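PDB 1IUH: 2'-5' RNA Ligase from Thermus thermophilus, which belongs to the LigT-like phosphoesterases of the 2H clan, a family of two-lobed alpha-beta proteins. Local coordinates for residues Met1-Tyr5 / Leu53-Leu59. Coordinates in Å, arbitrary orientation, origin at the centre of the assembly. Numbering follows the deposited sequence.
Sequences MRLFY and LPDYLAL
Residues 2-5 form an extended strand, and 53-59 are the first turns of an alpha helix, with Leu57 N hydrogen-bonded to Leu53 O at 2.8 Å. The two segment axes run nearly parallel, at 7°, and approach to 10.9 Å. In register, Met1 lies by Leu53 and Tyr5 by Tyr56, each pair with CA atoms 9.1 Å apart. Alternation along the strand turns Leu3 and Tyr5 toward the helix, and Met1 just ahead of it points the same way; Arg2 and Phe4 stay out of its reach.

The apolar contacts centre on Leu53 and Tyr56. Met1 SD lies 3.9 Å from Leu53 CD2. Leu3 CD1 lies 3.8 Å from Leu53 CD1 and 4.0 Å from Tyr56 CD1. Tyr5 CZ lies 4.1 Å from Tyr56 CB.

One hydrogen bond crosses the interface. With chi1 in m, the Tyr5 ring reaches across to the helix and its OH donates to Tyr56 O at 2.7 Å. Tyr5 OH also makes a van der Waals contact with Leu59 CB at 3.7 Å. Tyr56 OH instead hydrogen-bonds to Glu52 OE1.

This is helix-on-sheet packing within one alpha-beta lobe of the 2H fold. Strand 2-8 sits between antiparallel strands 39-47 and 150-164. Helix 96-113 also joins this layer, where its Leu105 meets Tyr5 and its Leu112 meets Tyr56.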
# COMPACT_ATOMS: atom_id res chain seq x y z
N MET A 1 -15.87 -8.67 -3.97
CA MET A 1 -15.02 -7.49 -3.71
C MET A 1 -13.52 -7.80 -3.64
O MET A 1 -13.07 -8.74 -3.01
CB MET A 1 -15.41 -6.83 -2.43
CG MET A 1 -16.90 -6.63 -2.21
SD MET A 1 -17.19 -5.46 -0.86
CE MET A 1 -18.17 -4.23 -1.67
N ARG A 2 -12.75 -6.98 -4.30
CA ARG A 2 -11.31 -7.10 -4.30
C ARG A 2 -10.91 -6.10 -3.21
O ARG A 2 -11.12 -4.88 -3.31
CB ARG A 2 -10.86 -6.71 -5.67
CG ARG A 2 -9.42 -6.53 -5.86
CD ARG A 2 -9.25 -5.82 -7.21
NE ARG A 2 -7.85 -5.67 -7.57
CZ ARG A 2 -7.12 -6.62 -8.17
NH1 ARG A 2 -7.68 -7.80 -8.50
NH2 ARG A 2 -5.84 -6.37 -8.42
N LEU A 3 -10.39 -6.62 -2.13
CA LEU A 3 -10.05 -5.80 -0.97
C LEU A 3 -8.57 -5.83 -0.59
O LEU A 3 -7.86 -6.80 -0.89
CB LEU A 3 -10.83 -6.35 0.22
CG LEU A 3 -12.36 -6.40 0.13
CD1 LEU A 3 -12.88 -7.34 1.18
CD2 LEU A 3 -12.94 -5.00 0.33
N PHE A 4 -8.13 -4.76 0.08
CA PHE A 4 -6.77 -4.66 0.63
C PHE A 4 -6.75 -3.67 1.80
O PHE A 4 -7.65 -2.83 1.95
CB PHE A 4 -5.74 -4.21 -0.44
CG PHE A 4 -5.91 -2.79 -0.95
CD1 PHE A 4 -5.13 -1.75 -0.47
CD2 PHE A 4 -6.83 -2.49 -1.97
CE1 PHE A 4 -5.24 -0.43 -0.99
CE2 PHE A 4 -6.94 -1.17 -2.49
CZ PHE A 4 -6.13 -0.15 -1.99
N TYR A 5 -5.77 -3.86 2.70
CA TYR A 5 -5.55 -2.92 3.79
C TYR A 5 -4.39 -1.98 3.36
O TYR A 5 -3.40 -2.40 2.77
CB TYR A 5 -5.19 -3.60 5.14
CG TYR A 5 -6.31 -4.42 5.78
CD1 TYR A 5 -6.35 -5.80 5.59
CD2 TYR A 5 -7.31 -3.83 6.60
CE1 TYR A 5 -7.32 -6.60 6.21
CE2 TYR A 5 -8.32 -4.63 7.24
CZ TYR A 5 -8.29 -6.02 7.02
OH TYR A 5 -9.16 -6.91 7.56
N LEU A 53 -16.77 -9.43 4.80
CA LEU A 53 -16.60 -8.02 5.19
C LEU A 53 -16.47 -7.73 6.68
O LEU A 53 -15.53 -7.08 7.12
CB LEU A 53 -17.75 -7.18 4.69
CG LEU A 53 -17.54 -6.35 3.46
CD1 LEU A 53 -16.28 -6.81 2.77
CD2 LEU A 53 -18.76 -6.46 2.53
N PRO A 54 -17.44 -8.19 7.45
CA PRO A 54 -17.45 -7.98 8.90
C PRO A 54 -16.15 -8.42 9.56
O PRO A 54 -15.67 -7.78 10.51
CB PRO A 54 -18.63 -8.85 9.37
CG PRO A 54 -19.51 -8.89 8.18
CD PRO A 54 -18.56 -9.06 7.03
N ASP A 55 -15.63 -9.56 9.10
CA ASP A 55 -14.39 -10.13 9.62
C ASP A 55 -13.23 -9.25 9.27
O ASP A 55 -12.42 -8.94 10.11
CB ASP A 55 -14.18 -11.54 9.07
CG ASP A 55 -15.26 -12.50 9.51
OD1 ASP A 55 -15.38 -12.68 10.73
OD2 ASP A 55 -16.01 -13.03 8.67
N TYR A 56 -13.13 -8.81 8.03
CA TYR A 56 -12.06 -7.87 7.75
C TYR A 56 -12.21 -6.54 8.56
O TYR A 56 -11.23 -5.93 9.00
CB TYR A 56 -11.98 -7.64 6.25
CG TYR A 56 -11.63 -8.96 5.56
CD1 TYR A 56 -12.43 -9.47 4.51
CD2 TYR A 56 -10.53 -9.70 5.97
CE1 TYR A 56 -12.14 -10.65 3.91
CE2 TYR A 56 -10.21 -10.87 5.39
CZ TYR A 56 -11.01 -11.37 4.35
OH TYR A 56 -10.67 -12.57 3.74
N LEU A 57 -13.45 -6.11 8.77
CA LEU A 57 -13.75 -4.91 9.56
C LEU A 57 -13.35 -5.12 11.00
O LEU A 57 -12.67 -4.25 11.60
CB LEU A 57 -15.25 -4.53 9.48
CG LEU A 57 -15.65 -3.96 8.09
CD1 LEU A 57 -17.18 -3.79 7.96
CD2 LEU A 57 -14.96 -2.60 7.83
N ALA A 58 -13.71 -6.26 11.55
CA ALA A 58 -13.40 -6.52 12.95
C ALA A 58 -11.87 -6.65 13.16
O ALA A 58 -11.27 -6.15 14.15
CB ALA A 58 -14.15 -7.77 13.39
N LEU A 59 -11.24 -7.30 12.19
CA LEU A 59 -9.84 -7.45 12.23
C LEU A 59 -9.20 -6.07 12.26
O LEU A 59 -8.26 -5.82 13.03
CB LEU A 59 -9.38 -8.23 11.03
CG LEU A 59 -7.87 -8.47 10.98
CD1 LEU A 59 -7.34 -8.90 12.35
CD2 LEU A 59 -7.59 -9.55 9.96